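Local atomic coordinates of hypothetical UPF0334 kinase-like protein AQ_1292 (Aquifex aeolicus, PDB entry 1YE8), a protein that hydrolyses nucleoside triphosphates such as ATP, GTP, CTP, TTP and UTP to the diphosphate and phosphate, and has no kinase activity. Residues L16-V21 and W32-R37; M111-K116 and D141-V146. All coordinates share one frame; numbering follows the deposited sequence.

Contact 1. Residues L16-V21 and W32-R37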
# COMPACT_ATOMS: atom_id res chain seq x y z
N LEU A 16 -0.45 -9.07 -6.50
CA LEU A 16 -1.59 -9.54 -5.73
C LEU A 16 -2.56 -8.39 -5.41
O LEU A 16 -3.78 -8.55 -5.56
CB LEU A 16 -1.11 -10.22 -4.45
CG LEU A 16 -2.17 -10.67 -3.46
CD1 LEU A 16 -3.18 -11.65 -4.08
CD2 LEU A 16 -1.51 -11.29 -2.26
N VAL A 17 -2.03 -7.25 -4.95
CA VAL A 17 -2.88 -6.10 -4.69
C VAL A 17 -3.71 -5.71 -5.93
O VAL A 17 -4.90 -5.45 -5.80
CB VAL A 17 -2.07 -4.91 -4.12
CG1 VAL A 17 -2.92 -3.63 -4.10
CG2 VAL A 17 -1.60 -5.23 -2.71
N LYS A 18 -3.10 -5.72 -7.12
CA LYS A 18 -3.83 -5.39 -8.35
C LYS A 18 -4.96 -6.39 -8.62
O LYS A 18 -6.05 -5.99 -9.03
CB LYS A 18 -2.86 -5.28 -9.52
CG LYS A 18 -2.01 -4.01 -9.44
CD LYS A 18 -0.91 -3.99 -10.47
CE LYS A 18 -1.44 -3.88 -11.89
NZ LYS A 18 -0.31 -3.81 -12.85
N LYS A 19 -4.72 -7.66 -8.35
CA LYS A 19 -5.76 -8.68 -8.50
C LYS A 19 -6.90 -8.41 -7.53
O LYS A 19 -8.08 -8.56 -7.88
CB LYS A 19 -5.21 -10.08 -8.23
CG LYS A 19 -4.30 -10.67 -9.28
CD LYS A 19 -3.70 -11.99 -8.75
CE LYS A 19 -2.80 -12.66 -9.75
NZ LYS A 19 -2.28 -13.93 -9.16
N ILE A 20 -6.57 -8.02 -6.30
CA ILE A 20 -7.57 -7.69 -5.30
C ILE A 20 -8.41 -6.49 -5.74
O ILE A 20 -9.65 -6.52 -5.64
CB ILE A 20 -6.91 -7.45 -3.90
CG1 ILE A 20 -6.33 -8.76 -3.34
CG2 ILE A 20 -7.90 -6.88 -2.91
CD1 ILE A 20 -5.33 -8.54 -2.18
N VAL A 21 -7.74 -5.45 -6.24
CA VAL A 21 -8.42 -4.25 -6.74
C VAL A 21 -9.40 -4.60 -7.87
O VAL A 21 -10.55 -4.14 -7.86
CB VAL A 21 -7.40 -3.18 -7.20
CG1 VAL A 21 -8.06 -2.06 -8.00
CG2 VAL A 21 -6.65 -2.61 -5.98
N TRP A 32 -1.44 1.77 -5.61
CA TRP A 32 -0.34 0.81 -5.55
C TRP A 32 0.90 1.40 -6.19
O TRP A 32 0.87 2.54 -6.70
CB TRP A 32 -0.72 -0.55 -6.16
CG TRP A 32 -1.10 -0.50 -7.63
CD1 TRP A 32 -0.28 -0.67 -8.71
CD2 TRP A 32 -2.41 -0.25 -8.15
NE1 TRP A 32 -1.00 -0.55 -9.87
CE2 TRP A 32 -2.31 -0.28 -9.56
CE3 TRP A 32 -3.67 -0.01 -7.57
CZ2 TRP A 32 -3.42 -0.09 -10.41
CZ3 TRP A 32 -4.76 0.20 -8.42
CH2 TRP A 32 -4.62 0.15 -9.81
N THR A 33 2.00 0.67 -6.11
CA THR A 33 3.29 1.18 -6.54
C THR A 33 3.93 0.20 -7.51
O THR A 33 4.16 -0.97 -7.16
CB THR A 33 4.19 1.43 -5.31
OG1 THR A 33 3.63 2.50 -4.53
CG2 THR A 33 5.58 1.95 -5.72
N GLU A 34 4.17 0.65 -8.74
CA GLU A 34 4.73 -0.22 -9.77
C GLU A 34 6.15 0.16 -10.09
O GLU A 34 6.52 1.33 -10.05
CB GLU A 34 3.89 -0.13 -11.03
CG GLU A 34 2.57 -0.88 -10.93
CD GLU A 34 1.86 -1.06 -12.27
OE1 GLU A 34 2.50 -0.90 -13.34
OE2 GLU A 34 0.64 -1.34 -12.24
N GLU A 35 6.96 -0.85 -10.41
CA GLU A 35 8.32 -0.61 -10.87
C GLU A 35 8.30 0.10 -12.22
O GLU A 35 7.44 -0.17 -13.08
CB GLU A 35 9.09 -1.93 -10.98
CG GLU A 35 9.16 -2.76 -9.70
CD GLU A 35 9.83 -4.11 -9.91
OE1 GLU A 35 9.42 -4.85 -10.83
OE2 GLU A 35 10.77 -4.42 -9.14
N VAL A 36 9.24 1.02 -12.40
CA VAL A 36 9.48 1.64 -13.69
C VAL A 36 10.63 0.87 -14.33
O VAL A 36 11.72 0.79 -13.75
CB VAL A 36 9.85 3.13 -13.54
CG1 VAL A 36 10.16 3.75 -14.90
CG2 VAL A 36 8.70 3.89 -12.84
N ARG A 37 10.36 0.27 -15.49
CA ARG A 37 11.34 -0.54 -16.19
C ARG A 37 11.42 -0.13 -17.66
O ARG A 37 10.41 0.20 -18.27
CB ARG A 37 10.95 -2.01 -16.11
CG ARG A 37 11.23 -2.66 -14.76
CD ARG A 37 10.89 -4.16 -14.72
NE ARG A 37 11.07 -4.71 -13.38
CZ ARG A 37 12.23 -5.15 -12.89
NH1 ARG A 37 13.34 -5.10 -13.62
NH2 ARG A 37 12.28 -5.63 -11.65
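K18 on helix 13-24 lies across the indole of W32 at about a right angle. Its CG sits over one face, 3.7 Å from the centroid of the five-membered ring and 11° off the normal, a CH-pi contact. This is the close-packed part. The chain bends at chi3 (67°), which turns its end toward E34, and NZ forms a salt bridge to E34 OE2 at 2.7 Å. W32 NE1 donates to the same oxygen at 3.0 Å, with E34 OE2 nearly in the ring plane. The two donors reach this oxygen from opposite faces of the carboxylate plane.

The packing is looser on the benzene side, where V21 CG1 is 4.0 Å from W32 CZ3. V17 CG1 stands 4.3 Å from W32 CB. Both valines also touch I104 of strand 102-105. The polar side is only partly buried.

With an alanine here instead of W32, K18 is likely to lose the ring face it lies on, and E34 OE2 one of its two donors, so that both chains could turn more freely.

W32 also lies close to T14 of the P-loop and touches D106, both probable ATP-binding residues. E34 OE2 thus takes two donors at once, which probably limits the turning of both the carboxylate and the indole beside the likely ATP site.

Contact 2. Residues M111-K116 and D141-V146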
# COMPACT_ATOMS: atom_id res chain seq x y z
N MSE A 111 10.40 4.11 1.01
CA MSE A 111 10.30 5.26 0.10
C MSE A 111 9.09 6.12 0.40
O MSE A 111 9.19 7.35 0.45
CB MSE A 111 10.28 4.80 -1.35
CG MSE A 111 11.53 4.05 -1.71
SE MSE A 111 11.49 3.43 -3.52
CE MSE A 111 9.69 2.75 -3.62
N GLU A 112 7.97 5.48 0.71
CA GLU A 112 6.74 6.21 0.99
C GLU A 112 6.79 6.90 2.36
O GLU A 112 6.22 7.99 2.54
CB GLU A 112 5.54 5.25 0.93
CG GLU A 112 5.35 4.66 -0.46
CD GLU A 112 6.13 3.38 -0.75
OE1 GLU A 112 6.95 2.90 0.07
OE2 GLU A 112 5.90 2.81 -1.84
N LEU A 113 7.48 6.28 3.30
CA LEU A 113 7.48 6.73 4.70
C LEU A 113 8.32 7.98 4.92
O LEU A 113 8.30 8.53 6.01
CB LEU A 113 7.87 5.58 5.64
CG LEU A 113 6.76 4.51 5.77
CD1 LEU A 113 7.31 3.26 6.43
CD2 LEU A 113 5.56 5.01 6.54
N PHE A 114 9.03 8.47 3.89
CA PHE A 114 9.66 9.78 3.99
C PHE A 114 8.62 10.90 4.10
O PHE A 114 8.95 12.00 4.53
CB PHE A 114 10.54 10.05 2.77
CG PHE A 114 11.87 9.35 2.81
CD1 PHE A 114 12.83 9.68 3.77
CD2 PHE A 114 12.18 8.41 1.85
CE1 PHE A 114 14.08 9.03 3.77
CE2 PHE A 114 13.43 7.77 1.85
CZ PHE A 114 14.36 8.08 2.81
N SER A 115 7.37 10.62 3.74
CA SER A 115 6.31 11.63 3.83
C SER A 115 5.64 11.61 5.20
O SER A 115 5.01 10.61 5.58
CB SER A 115 5.26 11.38 2.74
OG SER A 115 4.03 12.01 3.04
N LYS A 116 5.76 12.72 5.93
CA LYS A 116 5.12 12.86 7.24
C LYS A 116 3.61 12.79 7.08
O LYS A 116 2.92 12.14 7.86
CB LYS A 116 5.54 14.18 7.91
CG LYS A 116 4.77 14.47 9.20
CD LYS A 116 5.51 15.44 10.13
CE LYS A 116 4.59 16.02 11.19
NZ LYS A 116 3.83 14.97 11.96
N ASP A 141 11.83 -4.81 9.18
CA ASP A 141 11.35 -3.62 9.88
C ASP A 141 12.23 -2.41 9.56
O ASP A 141 13.03 -1.97 10.39
CB ASP A 141 11.32 -3.87 11.38
CG ASP A 141 10.22 -4.82 11.79
OD1 ASP A 141 9.20 -4.96 11.06
OD2 ASP A 141 10.27 -5.45 12.87
N VAL A 142 12.06 -1.88 8.35
CA VAL A 142 12.93 -0.84 7.82
C VAL A 142 12.62 0.55 8.37
O VAL A 142 13.37 1.49 8.11
CB VAL A 142 12.87 -0.81 6.28
CG1 VAL A 142 13.39 -2.13 5.70
CG2 VAL A 142 11.45 -0.48 5.79
N HIS A 143 11.51 0.67 9.11
CA HIS A 143 11.05 1.93 9.69
C HIS A 143 10.14 1.57 10.86
O HIS A 143 9.46 0.54 10.79
CB HIS A 143 10.26 2.72 8.64
CG HIS A 143 9.83 4.07 9.09
ND1 HIS A 143 8.74 4.28 9.91
CD2 HIS A 143 10.33 5.30 8.81
CE1 HIS A 143 8.61 5.58 10.13
NE2 HIS A 143 9.55 6.22 9.47
N PRO A 144 10.11 2.34 11.95
CA PRO A 144 9.22 1.98 13.06
C PRO A 144 7.73 1.82 12.70
O PRO A 144 7.06 1.02 13.34
CB PRO A 144 9.44 3.11 14.07
CG PRO A 144 10.80 3.55 13.78
CD PRO A 144 10.92 3.54 12.27
N LEU A 145 7.22 2.56 11.71
CA LEU A 145 5.81 2.37 11.34
C LEU A 145 5.57 1.00 10.67
O LEU A 145 4.51 0.44 10.83
CB LEU A 145 5.28 3.55 10.48
CG LEU A 145 3.79 3.57 10.10
CD1 LEU A 145 2.83 3.25 11.25
CD2 LEU A 145 3.45 4.93 9.50
N VAL A 146 6.57 0.47 9.97
CA VAL A 146 6.46 -0.87 9.41
C VAL A 146 6.31 -1.89 10.56
O VAL A 146 5.44 -2.76 10.49
CB VAL A 146 7.67 -1.22 8.51
CG1 VAL A 146 7.68 -2.69 8.15
CG2 VAL A 146 7.66 -0.37 7.22
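L113 faces H143, L145 and V146, and its CB, CD1 and CD2 divide these neighbours, with H143 met by both CB and CD1. CB lies over one face of the H143 imidazole, 4.2 Å from the ring centroid and 15° off the normal. This is a CH-pi contact, displaced toward the rim of the ring. CD1 touches two side chains. It is 3.7 Å from H143 CB and 3.7 Å from V146 CG2. CD2 takes the other direction and meets L145 CD2 at 3.6 Å. The L113 side chain runs at about a right angle to those of L145 and V146 and crosses H143 obliquely. The leucine thus fills the corner made by the histidine ring and the first turn of helix 144-150.

The ring is held from several directions. CG of H143 is anti to the backbone N (chi1 -175°), which places the ring beside the start of the helix, where ND1 accepts from L145 N at 2.9 Å, with an N-H...N angle of 166°. The amide lies close to the ring plane. H143 is therefore the N-cap of helix 144-150, and the bond satisfies a first-turn amide. P144 CD packs on the face opposite L113 CB. The imidazole is sandwiched between proline and leucine while its edge makes the cap. No hydrogen bond joins the two segments, so the contact across them is apolar.

L113 follows strand 102-105, just before helix 116-126, which S115 caps through its OG. That helix closes over the contact: L145 touches V122 and R123, and H143 touches R119. R119 NH1 also bonds to L113 O. L113 further touches I108 of the predicted ATP-binding segment, and V146 packs on P138. The contact thus joins the loop after strand 102-105 to the start of helix 144-150, beside helix 116-126.

In the fold
The two contacts follow one another along the chain: contact 1 is complete by strand 31-36, and contact 2 opens at M111. Their centres are about 19 Å apart, on opposite sides of the chain's centre. Contact 1 joins the P-loop helix 13-24 to the edge strand of the antiparallel sheet. Contact 2 joins two connections that follow neighbouring strands of the parallel sheet, 102-105 and 132-136. Their segments touch where T33 OG1 packs against E112 OE2 at 3.5 Å. T33 also hydrogen-bonds to T14 and D106, both probably part of the ATP site. Contact 1 thus borders the probable nucleotide site of this RecA-like NTPase at the surface, while contact 2 is buried farther from it, next to I108.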